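Nrps/pks (Streptomyces albus, PDB 4OPE) probably catalyses decarboxylative carbon-carbon bond formation in chain extension, as a ketosynthase domain of the AT-less type I polyketide synthase for oxazolomycin. Local coordinates at residues F230-D235 and A379-P384; R35-E40 and S347-A352; I340-V345 and F393-D398. All blocks are in the same frame, centred on the assembly; numbering follows the deposited sequence.

Contact 1: residues F230-D235 and A379-P384; sequences FGEGGD and AERLNP
Glu232 OE2 is gripped by two N-H groups, both from Arg381: NE at 3.0 Å and, more weakly, NH2. The Glu232 and Arg381 side chains run side by side in the same direction, but carboxylate and guanidinium planes stand 57° apart, and NE reaches OE2 from above the carboxylate plane, so the two groups do not meet as a coplanar pair; Glu232 OE1 also lies at the guanidinium edge. Next to this pair the backbones form a single bridge, Gly231 with Leu382. Asn383 N donates to Phe230 O over 3.0 Å, almost straight at 176°, while Glu232 N donates to Arg381 O at 2.9 Å. Gly231 packs its CA 3.7 Å from Ala379 CB, and a side chain there would collide with Ala379 CA. Gly231 also opens a type II beta turn to Gly234, with Gly233 at positive phi (67°). One water joins Gly231 O to Asn383 ND2, whereas Asn383 OD1 takes the N-H of His385. The Phe230 ring touches Glu322 and Ile323 of helix 318-329 and Leu395, which Ala379 and Leu382 also touch, so the paired loops flank the edge strand 393-395.

Contact 2: residues R35-E40 and S347-A352; sequences RDCVEE and SGIGHA
Residues 347-352 belong to the Ser-Gly-Ile-Gly-His segment that in ketosynthases supplies the second histidine of the Cys-His-His active site; the contact of the His351 side chain with Cys176 is consistent with that role here. The segment 35-40 meets this motif two to three residues ahead of the histidine, at the end of helix 346-349. Cys37 N donates to Gly348 O at 2.9 Å, with an N-H...O angle of 166° and the donor in the carbonyl plane. The backbone points Cys37 CB toward the helix end, 4.4 Å from Ile349 CG2, while chi1 (-55°) sets SG beside its own backbone N. Val38 lays CG2 alongside the next carbonyl, 4.0 Å from Ile349 O. Gly350 then leaves the helix at positive phi (101°), where a CB would be jammed against the Ile349 carbonyl oxygen. An Asx turn shapes the approaching loop: Asp36 OD1 accepts from Val38 N over 3.1 Å, and OD2 forms a salt bridge with Arg226, which would favour a charged carboxylate. Within this pair of segments one backbone bond does the polar work and the apolar touches are loose, so the hold rests on a peptide N-H and C=O, and the Asx turn probably helps to present the donor loop.

Contact 3: residues I340-V345 and F393-D398; sequences IPIGSV and FRLQRD
Backbone hydrogen bonds come first: Arg394 N donates to Ile340 O at 3.0 Å, Ile342 N returns a bond to Arg394 O at 2.9 Å, and Gln396 N reaches Ile342 O, also at 2.9 Å. Arg394 thus both gives and accepts, on the two sides of Pro341, as parallel pairing requires. The last bond differs in geometry, lying nearly along the C=O axis (167°), whereas the other two donors sit above their carbonyl planes. CA-H...O contacts from Phe393, Pro341 and Leu395 fill in between these rungs, although the short strand axes diverge by 46°. The pair forms one margin of the large mixed sheet of this thiolase-type fold: strand 340-343 leads through helix 356-370 to strand 393-395 in a beta-alpha-beta connection, and strand 308-309 bonds to Pro341 and Gly343 on the inner side. Apolar contacts gather on the face carrying Ile340, Ile342, Phe393 and Leu395. The Phe393 ring lies alongside Ile340, CD1 to CB 4.1 Å. Ile342 CG2, between its own backbone N and carbonyl carbon, touches Leu395 CD2 at 3.8 Å and also meets Phe393 CB. Two polar side chains bond back to main-chain oxygens of their own segment. Arg394, on the face shared with Pro341, donates from NH1 to Phe393 O at 2.8 Å and also to Thr391 O. Gln396, just past the strand and bent at chi2 (66°), points NE2 to Asp398 O at 2.7 Å, that oxygen near the Gln396 amide plane, while OE1 rests 3.5 Å from Pro341 CB. An alanine here would lose both the side-chain hydrogen bond to Asp398 O and the OE1 contact with Pro341 CB, and would probably leave the loop after the strand less firmly held. Leu373 of strand 372-373 touches both Pro341 and Gln396.

Contact 3 is the most buried of the three and contact 1 the most peripheral, with its centre about 27 Å from that of the chain, against about 21 Å for contact 3 and 15 Å for contact 2. Contacts 1 and 3 touch: Arg397 NH1 probably hydrogen-bonds Ala379 O at 2.6 Å. Contact 2 is joined to contact 3 by sequence, strand 340-343 running on into helix 346-349. Their chemistry follows position: a salt bridge between more exposed side chains, with a bridging water on buried residues, in the peripheral loops; regular parallel pairing with apolar side chains in the sheet; and one main-chain bond beside the probable active-site motif.

Contact 1: residues F230-D235 and A379-P384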
ATOM      1  N   PHE A 230     -17.496  18.196 -14.886  1.00 36.53           N
ATOM      2  CA  PHE A 230     -17.419  19.430 -15.661  1.00 37.78           C
ATOM      3  C   PHE A 230     -18.744  20.020 -16.101  1.00 37.83           C
ATOM      4  O   PHE A 230     -18.808  20.798 -17.051  1.00 37.88           O
ATOM      5  CB  PHE A 230     -16.512  19.232 -16.849  1.00 37.30           C
ATOM      6  CG  PHE A 230     -15.252  18.588 -16.484  1.00 38.04           C
ATOM      7  CD1 PHE A 230     -14.321  19.283 -15.760  1.00 39.95           C
ATOM      8  CD2 PHE A 230     -15.017  17.272 -16.794  1.00 37.45           C
ATOM      9  CE1 PHE A 230     -13.127  18.674 -15.361  1.00 40.83           C
ATOM     10  CE2 PHE A 230     -13.847  16.668 -16.422  1.00 38.58           C
ATOM     11  CZ  PHE A 230     -12.901  17.364 -15.681  1.00 39.62           C
ATOM     12  N   GLY A 231     -19.788  19.707 -15.368  1.00 39.33           N
ATOM     13  CA  GLY A 231     -21.101  20.238 -15.687  1.00 42.41           C
ATOM     14  C   GLY A 231     -21.567  21.251 -14.674  1.00 42.27           C
ATOM     15  O   GLY A 231     -21.048  21.324 -13.570  1.00 42.97           O
ATOM     16  N   GLU A 232     -22.601  21.977 -15.039  1.00 43.75           N
ATOM     17  CA  GLU A 232     -23.180  23.000 -14.164  1.00 44.51           C
ATOM     18  C   GLU A 232     -23.831  22.448 -12.911  1.00 41.71           C
ATOM     19  O   GLU A 232     -24.460  21.408 -12.966  1.00 38.49           O
ATOM     20  CB  GLU A 232     -24.211  23.771 -14.946  1.00 47.43           C
ATOM     21  CG  GLU A 232     -24.593  25.143 -14.423  1.00 49.28           C
ATOM     22  CD  GLU A 232     -25.819  25.624 -15.182  1.00 52.99           C
ATOM     23  OE1 GLU A 232     -26.821  24.857 -15.210  1.00 55.76           O
ATOM     24  OE2 GLU A 232     -25.767  26.698 -15.816  1.00 54.06           O
ATOM     25  N   GLY A 233     -23.627  23.157 -11.789  1.00 42.87           N
ATOM     26  CA  GLY A 233     -24.238  22.869 -10.489  1.00 41.28           C
ATOM     27  C   GLY A 233     -23.842  21.595  -9.789  1.00 46.38           C
ATOM     28  O   GLY A 233     -24.630  21.033  -8.986  1.00 49.71           O
ATOM     29  N   GLY A 234     -22.630  21.101 -10.075  1.00 47.59           N
ATOM     30  CA  GLY A 234     -22.114  19.935  -9.372  1.00 44.78           C
ATOM     31  C   GLY A 234     -21.685  20.359  -7.984  1.00 43.17           C
ATOM     32  O   GLY A 234     -20.875  21.278  -7.862  1.00 40.06           O
ATOM     33  N   ASP A 235     -22.201  19.680  -6.958  1.00 42.30           N
ATOM     34  CA  ASP A 235     -21.930  20.045  -5.560  1.00 42.92           C
ATOM     35  C   ASP A 235     -21.451  18.869  -4.719  1.00 41.66           C
ATOM     36  O   ASP A 235     -21.791  18.763  -3.525  1.00 46.76           O
ATOM     37  CB  ASP A 235     -23.166  20.698  -4.917  1.00 44.16           C
ATOM     38  CG  ASP A 235     -24.334  19.735  -4.740  1.00 46.19           C
ATOM     39  OD1 ASP A 235     -24.187  18.542  -5.034  1.00 46.96           O
ATOM     40  OD2 ASP A 235     -25.417  20.155  -4.293  1.00 49.97           O
ATOM     41  N   ALA A 379     -23.504  16.928 -18.178  1.00 39.19           N
ATOM     42  CA  ALA A 379     -22.936  18.234 -18.460  1.00 40.45           C
ATOM     43  C   ALA A 379     -23.596  18.831 -19.678  1.00 42.39           C
ATOM     44  O   ALA A 379     -22.937  19.462 -20.506  1.00 42.07           O
ATOM     45  CB  ALA A 379     -21.439  18.148 -18.661  1.00 40.74           C
ATOM     46  N   GLU A 380     -24.909  18.661 -19.757  1.00 45.10           N
ATOM     47  CA  GLU A 380     -25.691  19.265 -20.842  1.00 49.92           C
ATOM     48  C   GLU A 380     -25.363  20.733 -20.907  1.00 47.40           C
ATOM     49  O   GLU A 380     -25.196  21.276 -22.002  1.00 47.61           O
ATOM     50  CB  GLU A 380     -27.202  19.065 -20.665  1.00 54.41           C
ATOM     51  CG  GLU A 380     -27.624  17.597 -20.519  1.00 59.50           C
ATOM     52  CD  GLU A 380     -27.456  17.023 -19.084  1.00 62.54           C
ATOM     53  OE1 GLU A 380     -26.827  17.661 -18.188  1.00 59.22           O
ATOM     54  OE2 GLU A 380     -27.953  15.896 -18.861  1.00 65.67           O
ATOM     55  N   ARG A 381     -25.254  21.359 -19.728  1.00 45.19           N
ATOM     56  CA  ARG A 381     -24.664  22.699 -19.617  1.00 43.41           C
ATOM     57  C   ARG A 381     -23.355  22.549 -18.867  1.00 42.47           C
ATOM     58  O   ARG A 381     -23.274  21.892 -17.842  1.00 40.26           O
ATOM     59  CB  ARG A 381     -25.575  23.657 -18.874  1.00 42.95           C
ATOM     60  CG  ARG A 381     -26.990  23.719 -19.408  1.00 42.68           C
ATOM     61  CD  ARG A 381     -27.943  24.549 -18.557  1.00 42.58           C
ATOM     62  NE  ARG A 381     -27.444  25.881 -18.195  1.00 43.19           N
ATOM     63  CZ  ARG A 381     -27.203  26.864 -19.060  1.00 44.69           C
ATOM     64  NH1 ARG A 381     -27.393  26.686 -20.358  1.00 45.86           N
ATOM     65  NH2 ARG A 381     -26.775  28.047 -18.634  1.00 43.46           N
ATOM     66  N   LEU A 382     -22.320  23.162 -19.392  1.00 43.50           N
ATOM     67  CA  LEU A 382     -21.029  23.058 -18.777  1.00 45.51           C
ATOM     68  C   LEU A 382     -20.961  23.860 -17.537  1.00 45.62           C
ATOM     69  O   LEU A 382     -21.697  24.811 -17.357  1.00 49.10           O
ATOM     70  CB  LEU A 382     -19.966  23.615 -19.684  1.00 49.14           C
ATOM     71  CG  LEU A 382     -19.574  22.775 -20.886  1.00 53.56           C
ATOM     72  CD1 LEU A 382     -18.344  23.468 -21.453  1.00 56.79           C
ATOM     73  CD2 LEU A 382     -19.281  21.314 -20.545  1.00 56.13           C
ATOM     74  N   ASN A 383     -20.028  23.494 -16.687  1.00 44.49           N
ATOM     75  CA  ASN A 383     -19.649  24.347 -15.605  1.00 43.96           C
ATOM     76  C   ASN A 383     -19.076  25.582 -16.229  1.00 44.18           C
ATOM     77  O   ASN A 383     -18.092  25.493 -16.949  1.00 46.79           O
ATOM     78  CB  ASN A 383     -18.602  23.653 -14.776  1.00 44.28           C
ATOM     79  CG  ASN A 383     -18.107  24.478 -13.642  1.00 41.93           C
ATOM     80  OD1 ASN A 383     -18.074  25.679 -13.716  1.00 41.08           O
ATOM     81  ND2 ASN A 383     -17.656  23.809 -12.594  1.00 44.86           N
ATOM     82  N   PRO A 384     -19.683  26.743 -15.958  1.00 43.46           N
ATOM     83  CA  PRO A 384     -19.259  27.989 -16.582  1.00 44.14           C
ATOM     84  C   PRO A 384     -17.994  28.553 -16.015  1.00 47.05           C
ATOM     85  O   PRO A 384     -17.440  29.440 -16.641  1.00 49.80           O
ATOM     86  CB  PRO A 384     -20.409  28.938 -16.284  1.00 43.16           C
ATOM     87  CG  PRO A 384     -20.964  28.439 -15.020  1.00 42.56           C
ATOM     88  CD  PRO A 384     -20.787  26.952 -15.018  1.00 42.44           C
TER
HETATM   89  O   HOH W   1     -18.513  20.886 -12.310  1.00 39.09           O

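Contact 2: residues R35-E40 and S347-A352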
ATOM      1  N   ARG A  35     -25.488   5.309 -20.067  1.00 39.56           N
ATOM      2  CA  ARG A  35     -26.397   4.904 -19.027  1.00 39.64           C
ATOM      3  C   ARG A  35     -26.041   5.452 -17.675  1.00 41.68           C
ATOM      4  O   ARG A  35     -24.904   5.421 -17.247  1.00 38.85           O
ATOM      5  CB  ARG A  35     -26.440   3.401 -18.938  1.00 39.67           C
ATOM      6  CG  ARG A  35     -27.349   2.849 -17.849  1.00 38.39           C
ATOM      7  CD  ARG A  35     -27.335   1.332 -17.980  1.00 38.46           C
ATOM      8  NE  ARG A  35     -28.374   0.699 -17.202  1.00 40.74           N
ATOM      9  CZ  ARG A  35     -28.492  -0.607 -16.995  1.00 40.53           C
ATOM     10  NH1 ARG A  35     -27.608  -1.448 -17.514  1.00 40.96           N
ATOM     11  NH2 ARG A  35     -29.494  -1.074 -16.246  1.00 39.72           N
ATOM     12  N   ASP A  36     -27.060   5.926 -16.975  1.00 45.77           N
ATOM     13  CA  ASP A  36     -26.878   6.442 -15.645  1.00 44.02           C
ATOM     14  C   ASP A  36     -27.139   5.292 -14.734  1.00 42.92           C
ATOM     15  O   ASP A  36     -28.271   4.843 -14.644  1.00 42.70           O
ATOM     16  CB  ASP A  36     -27.858   7.554 -15.379  1.00 46.10           C
ATOM     17  CG  ASP A  36     -27.710   8.132 -13.996  1.00 50.76           C
ATOM     18  OD1 ASP A  36     -26.990   7.530 -13.143  1.00 52.79           O
ATOM     19  OD2 ASP A  36     -28.318   9.208 -13.781  1.00 53.46           O
ATOM     20  N   CYS A  37     -26.087   4.819 -14.062  1.00 41.97           N
ATOM     21  CA  CYS A  37     -26.142   3.593 -13.265  1.00 40.55           C
ATOM     22  C   CYS A  37     -26.320   3.828 -11.764  1.00 41.15           C
ATOM     23  O   CYS A  37     -26.225   2.892 -10.963  1.00 42.49           O
ATOM     24  CB  CYS A  37     -24.870   2.782 -13.510  1.00 40.45           C
ATOM     25  SG  CYS A  37     -24.578   2.446 -15.264  1.00 42.52           S
ATOM     26  N   VAL A  38     -26.576   5.067 -11.367  1.00 40.34           N
ATOM     27  CA  VAL A  38     -26.714   5.379  -9.958  1.00 40.45           C
ATOM     28  C   VAL A  38     -28.117   5.079  -9.441  1.00 41.07           C
ATOM     29  O   VAL A  38     -29.085   5.263 -10.145  1.00 42.59           O
ATOM     30  CB  VAL A  38     -26.353   6.842  -9.694  1.00 39.48           C
ATOM     31  CG1 VAL A  38     -26.847   7.238  -8.330  1.00 39.73           C
ATOM     32  CG2 VAL A  38     -24.838   7.027  -9.803  1.00 39.48           C
ATOM     33  N   GLU A  39     -28.209   4.626  -8.202  1.00 42.56           N
ATOM     34  CA  GLU A  39     -29.483   4.230  -7.582  1.00 44.25           C
ATOM     35  C   GLU A  39     -29.477   4.585  -6.084  1.00 43.19           C
ATOM     36  O   GLU A  39     -28.442   4.865  -5.497  1.00 38.70           O
ATOM     37  CB  GLU A  39     -29.738   2.715  -7.703  1.00 47.06           C
ATOM     38  CG  GLU A  39     -30.027   2.170  -9.088  1.00 51.05           C
ATOM     39  CD  GLU A  39     -31.370   2.608  -9.657  1.00 60.56           C
ATOM     40  OE1 GLU A  39     -31.625   2.316 -10.863  1.00 65.94           O
ATOM     41  OE2 GLU A  39     -32.157   3.268  -8.922  1.00 68.14           O
ATOM     42  N   GLU A  40     -30.670   4.591  -5.499  1.00 46.73           N
ATOM     43  CA  GLU A  40     -30.840   4.762  -4.076  1.00 48.06           C
ATOM     44  C   GLU A  40     -30.260   3.588  -3.353  1.00 46.55           C
ATOM     45  O   GLU A  40     -30.212   2.511  -3.905  1.00 48.15           O
ATOM     46  CB  GLU A  40     -32.307   4.895  -3.708  1.00 50.38           C
ATOM     47  CG  GLU A  40     -32.856   6.276  -4.049  1.00 56.17           C
ATOM     48  CD  GLU A  40     -34.266   6.541  -3.509  1.00 59.76           C
ATOM     49  OE1 GLU A  40     -34.698   5.826  -2.548  1.00 58.09           O
ATOM     50  OE2 GLU A  40     -34.917   7.483  -4.056  1.00 57.01           O
ATOM     51  N   SER A 347     -19.259  10.080 -14.253  1.00 35.09           N
ATOM     52  CA  SER A 347     -20.539  10.719 -14.555  1.00 35.25           C
ATOM     53  C   SER A 347     -21.624   9.672 -14.778  1.00 35.99           C
ATOM     54  O   SER A 347     -22.817   9.932 -14.577  1.00 41.76           O
ATOM     55  CB  SER A 347     -20.397  11.618 -15.755  1.00 35.64           C
ATOM     56  OG  SER A 347     -20.077  10.867 -16.929  1.00 37.02           O
ATOM     57  N   GLY A 348     -21.220   8.462 -15.104  1.00 34.58           N
ATOM     58  CA  GLY A 348     -22.154   7.371 -15.270  1.00 35.62           C
ATOM     59  C   GLY A 348     -22.347   6.423 -14.108  1.00 37.65           C
ATOM     60  O   GLY A 348     -23.487   6.061 -13.776  1.00 39.62           O
ATOM     61  N   ILE A 349     -21.250   6.005 -13.482  1.00 37.70           N
ATOM     62  CA  ILE A 349     -21.337   5.079 -12.343  1.00 36.28           C
ATOM     63  C   ILE A 349     -21.089   5.703 -10.992  1.00 35.75           C
ATOM     64  O   ILE A 349     -21.318   5.063  -9.995  1.00 35.83           O
ATOM     65  CB  ILE A 349     -20.301   3.938 -12.463  1.00 35.85           C
ATOM     66  CG1 ILE A 349     -18.880   4.477 -12.494  1.00 34.00           C
ATOM     67  CG2 ILE A 349     -20.519   3.169 -13.744  1.00 36.21           C
ATOM     68  CD1 ILE A 349     -17.863   3.410 -12.265  1.00 34.06           C
ATOM     69  N   GLY A 350     -20.527   6.898 -10.946  1.00 34.88           N
ATOM     70  CA  GLY A 350     -20.156   7.495  -9.668  1.00 34.78           C
ATOM     71  C   GLY A 350     -18.684   7.381  -9.363  1.00 33.59           C
ATOM     72  O   GLY A 350     -17.929   6.895 -10.156  1.00 36.19           O
ATOM     73  N   HIS A 351     -18.291   7.835  -8.196  1.00 32.07           N
ATOM     74  CA  HIS A 351     -16.932   7.857  -7.787  1.00 32.47           C
ATOM     75  C   HIS A 351     -16.628   6.555  -7.064  1.00 33.65           C
ATOM     76  O   HIS A 351     -16.967   6.413  -5.897  1.00 34.03           O
ATOM     77  CB  HIS A 351     -16.778   9.008  -6.818  1.00 34.88           C
ATOM     78  CG  HIS A 351     -15.379   9.267  -6.373  1.00 36.43           C
ATOM     79  ND1 HIS A 351     -14.358   8.378  -6.578  1.00 39.45           N
ATOM     80  CD2 HIS A 351     -14.824  10.331  -5.743  1.00 38.61           C
ATOM     81  CE1 HIS A 351     -13.235   8.863  -6.068  1.00 40.67           C
ATOM     82  NE2 HIS A 351     -13.488  10.046  -5.556  1.00 39.68           N
ATOM     83  N   ALA A 352     -15.956   5.610  -7.743  1.00 33.83           N
ATOM     84  CA  ALA A 352     -15.673   4.308  -7.180  1.00 32.68           C
ATOM     85  C   ALA A 352     -14.486   4.268  -6.218  1.00 32.76           C
ATOM     86  O   ALA A 352     -13.973   3.186  -5.908  1.00 32.64           O
ATOM     87  CB  ALA A 352     -15.454   3.296  -8.274  1.00 32.46           C
TER

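Contact 3: residues I340-V345 and F393-D398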
ATOM      1  N   ILE A 340      -8.780  18.192 -27.836  1.00 52.76           N
ATOM      2  CA  ILE A 340      -8.683  16.953 -27.096  1.00 47.08           C
ATOM      3  C   ILE A 340      -9.977  16.678 -26.375  1.00 44.38           C
ATOM      4  O   ILE A 340     -10.409  17.484 -25.556  1.00 42.18           O
ATOM      5  CB  ILE A 340      -7.617  17.029 -26.032  1.00 47.29           C
ATOM      6  CG1 ILE A 340      -6.268  17.268 -26.682  1.00 48.05           C
ATOM      7  CG2 ILE A 340      -7.615  15.735 -25.241  1.00 48.55           C
ATOM      8  CD1 ILE A 340      -5.207  17.680 -25.692  1.00 49.27           C
ATOM      9  N   PRO A 341     -10.614  15.542 -26.684  1.00 41.02           N
ATOM     10  CA  PRO A 341     -11.840  15.226 -25.971  1.00 40.71           C
ATOM     11  C   PRO A 341     -11.569  14.740 -24.570  1.00 40.54           C
ATOM     12  O   PRO A 341     -10.580  14.048 -24.336  1.00 39.46           O
ATOM     13  CB  PRO A 341     -12.505  14.143 -26.818  1.00 39.76           C
ATOM     14  CG  PRO A 341     -11.458  13.696 -27.756  1.00 41.11           C
ATOM     15  CD  PRO A 341     -10.545  14.852 -27.967  1.00 41.01           C
ATOM     16  N   ILE A 342     -12.448  15.146 -23.656  1.00 41.34           N
ATOM     17  CA  ILE A 342     -12.291  14.904 -22.221  1.00 39.33           C
ATOM     18  C   ILE A 342     -13.637  14.393 -21.690  1.00 38.40           C
ATOM     19  O   ILE A 342     -14.689  14.745 -22.231  1.00 36.80           O
ATOM     20  CB  ILE A 342     -11.939  16.192 -21.511  1.00 40.77           C
ATOM     21  CG1 ILE A 342     -11.552  15.936 -20.074  1.00 42.96           C
ATOM     22  CG2 ILE A 342     -13.137  17.129 -21.472  1.00 41.70           C
ATOM     23  CD1 ILE A 342     -10.888  17.121 -19.421  1.00 43.12           C
ATOM     24  N   GLY A 343     -13.588  13.537 -20.667  1.00 37.18           N
ATOM     25  CA  GLY A 343     -14.773  12.912 -20.082  1.00 34.53           C
ATOM     26  C   GLY A 343     -14.405  12.196 -18.808  1.00 33.20           C
ATOM     27  O   GLY A 343     -13.237  12.126 -18.441  1.00 31.94           O
ATOM     28  N   SER A 344     -15.412  11.671 -18.110  1.00 33.92           N
ATOM     29  CA  SER A 344     -15.182  10.927 -16.891  1.00 34.18           C
ATOM     30  C   SER A 344     -16.197   9.847 -16.696  1.00 35.06           C
ATOM     31  O   SER A 344     -17.400  10.126 -16.616  1.00 37.48           O
ATOM     32  CB  SER A 344     -15.216  11.821 -15.663  1.00 36.35           C
ATOM     33  OG  SER A 344     -14.954  11.068 -14.453  1.00 39.45           O
ATOM     34  N   VAL A 345     -15.699   8.628 -16.505  1.00 33.94           N
ATOM     35  CA  VAL A 345     -16.512   7.502 -16.111  1.00 34.16           C
ATOM     36  C   VAL A 345     -17.377   7.722 -14.868  1.00 32.38           C
ATOM     37  O   VAL A 345     -18.417   7.101 -14.713  1.00 31.51           O
ATOM     38  CB  VAL A 345     -15.617   6.257 -15.910  1.00 37.81           C
ATOM     39  CG1 VAL A 345     -14.817   6.339 -14.620  1.00 37.56           C
ATOM     40  CG2 VAL A 345     -16.445   4.958 -15.983  1.00 39.93           C
ATOM     41  N   PHE A 393      -9.678  21.348 -24.545  1.00 49.16           N
ATOM     42  CA  PHE A 393     -10.543  20.255 -24.127  1.00 49.82           C
ATOM     43  C   PHE A 393     -11.971  20.481 -24.513  1.00 47.83           C
ATOM     44  O   PHE A 393     -12.456  21.548 -24.391  1.00 51.17           O
ATOM     45  CB  PHE A 393     -10.432  20.029 -22.601  1.00 49.74           C
ATOM     46  CG  PHE A 393      -9.010  19.902 -22.144  1.00 50.98           C
ATOM     47  CD1 PHE A 393      -8.288  18.755 -22.415  1.00 51.64           C
ATOM     48  CD2 PHE A 393      -8.376  20.950 -21.530  1.00 52.26           C
ATOM     49  CE1 PHE A 393      -6.963  18.643 -22.051  1.00 52.09           C
ATOM     50  CE2 PHE A 393      -7.045  20.856 -21.180  1.00 54.47           C
ATOM     51  CZ  PHE A 393      -6.333  19.697 -21.438  1.00 52.03           C
ATOM     52  N   ARG A 394     -12.642  19.451 -24.971  1.00 50.40           N
ATOM     53  CA  ARG A 394     -14.073  19.508 -25.207  1.00 51.23           C
ATOM     54  C   ARG A 394     -14.723  18.287 -24.573  1.00 46.81           C
ATOM     55  O   ARG A 394     -14.275  17.160 -24.739  1.00 43.88           O
ATOM     56  CB  ARG A 394     -14.398  19.559 -26.713  1.00 52.83           C
ATOM     57  CG  ARG A 394     -13.821  20.770 -27.440  1.00 56.98           C
ATOM     58  CD  ARG A 394     -14.414  22.143 -27.043  1.00 60.46           C
ATOM     59  NE  ARG A 394     -13.724  23.228 -27.772  1.00 64.02           N
ATOM     60  CZ  ARG A 394     -12.672  23.938 -27.337  1.00 61.90           C
ATOM     61  NH1 ARG A 394     -12.150  23.786 -26.117  1.00 59.28           N
ATOM     62  NH2 ARG A 394     -12.143  24.840 -28.147  1.00 62.11           N
ATOM     63  N   LEU A 395     -15.770  18.543 -23.825  1.00 44.56           N
ATOM     64  CA  LEU A 395     -16.439  17.513 -23.136  1.00 45.09           C
ATOM     65  C   LEU A 395     -17.049  16.629 -24.197  1.00 43.40           C
ATOM     66  O   LEU A 395     -17.631  17.078 -25.120  1.00 43.35           O
ATOM     67  CB  LEU A 395     -17.466  18.097 -22.173  1.00 47.19           C
ATOM     68  CG  LEU A 395     -17.765  17.422 -20.837  1.00 48.92           C
ATOM     69  CD1 LEU A 395     -19.067  16.677 -20.951  1.00 54.32           C
ATOM     70  CD2 LEU A 395     -16.681  16.485 -20.315  1.00 47.12           C
ATOM     71  N   GLN A 396     -16.851  15.339 -24.057  1.00 44.67           N
ATOM     72  CA  GLN A 396     -17.367  14.390 -24.984  1.00 43.90           C
ATOM     73  C   GLN A 396     -18.722  13.956 -24.500  1.00 45.85           C
ATOM     74  O   GLN A 396     -18.821  13.089 -23.652  1.00 47.01           O
ATOM     75  CB  GLN A 396     -16.425  13.205 -25.031  1.00 41.84           C
ATOM     76  CG  GLN A 396     -16.835  12.168 -26.042  1.00 41.20           C
ATOM     77  CD  GLN A 396     -16.731  12.678 -27.440  1.00 38.96           C
ATOM     78  OE1 GLN A 396     -15.724  13.242 -27.839  1.00 39.04           O
ATOM     79  NE2 GLN A 396     -17.768  12.494 -28.180  1.00 38.94           N
ATOM     80  N   ARG A 397     -19.763  14.545 -25.062  1.00 48.22           N
ATOM     81  CA  ARG A 397     -21.108  14.312 -24.605  1.00 48.91           C
ATOM     82  C   ARG A 397     -21.852  13.346 -25.457  1.00 51.09           C
ATOM     83  O   ARG A 397     -22.939  12.941 -25.090  1.00 54.67           O
ATOM     84  CB  ARG A 397     -21.885  15.615 -24.627  1.00 52.61           C
ATOM     85  CG  ARG A 397     -21.295  16.714 -23.754  1.00 54.77           C
ATOM     86  CD  ARG A 397     -22.307  17.847 -23.610  1.00 57.63           C
ATOM     87  NE  ARG A 397     -21.890  18.985 -24.397  1.00 59.12           N
ATOM     88  CZ  ARG A 397     -21.689  20.195 -23.939  1.00 60.29           C
ATOM     89  NH1 ARG A 397     -21.902  20.481 -22.664  1.00 67.10           N
ATOM     90  NH2 ARG A 397     -21.281  21.127 -24.777  1.00 62.50           N
ATOM     91  N   ASP A 398     -21.303  12.981 -26.605  1.00 53.93           N
ATOM     92  CA  ASP A 398     -22.008  12.082 -27.511  1.00 57.12           C
ATOM     93  C   ASP A 398     -21.170  10.877 -27.897  1.00 53.84           C
ATOM     94  O   ASP A 398     -19.950  10.976 -28.004  1.00 55.24           O
ATOM     95  CB  ASP A 398     -22.415  12.845 -28.771  1.00 63.67           C
ATOM     96  CG  ASP A 398     -23.575  13.793 -28.524  1.00 72.45           C
ATOM     97  OD1 ASP A 398     -24.570  13.347 -27.894  1.00 72.67           O
ATOM     98  OD2 ASP A 398     -23.495  14.974 -28.966  1.00 79.90           O
TER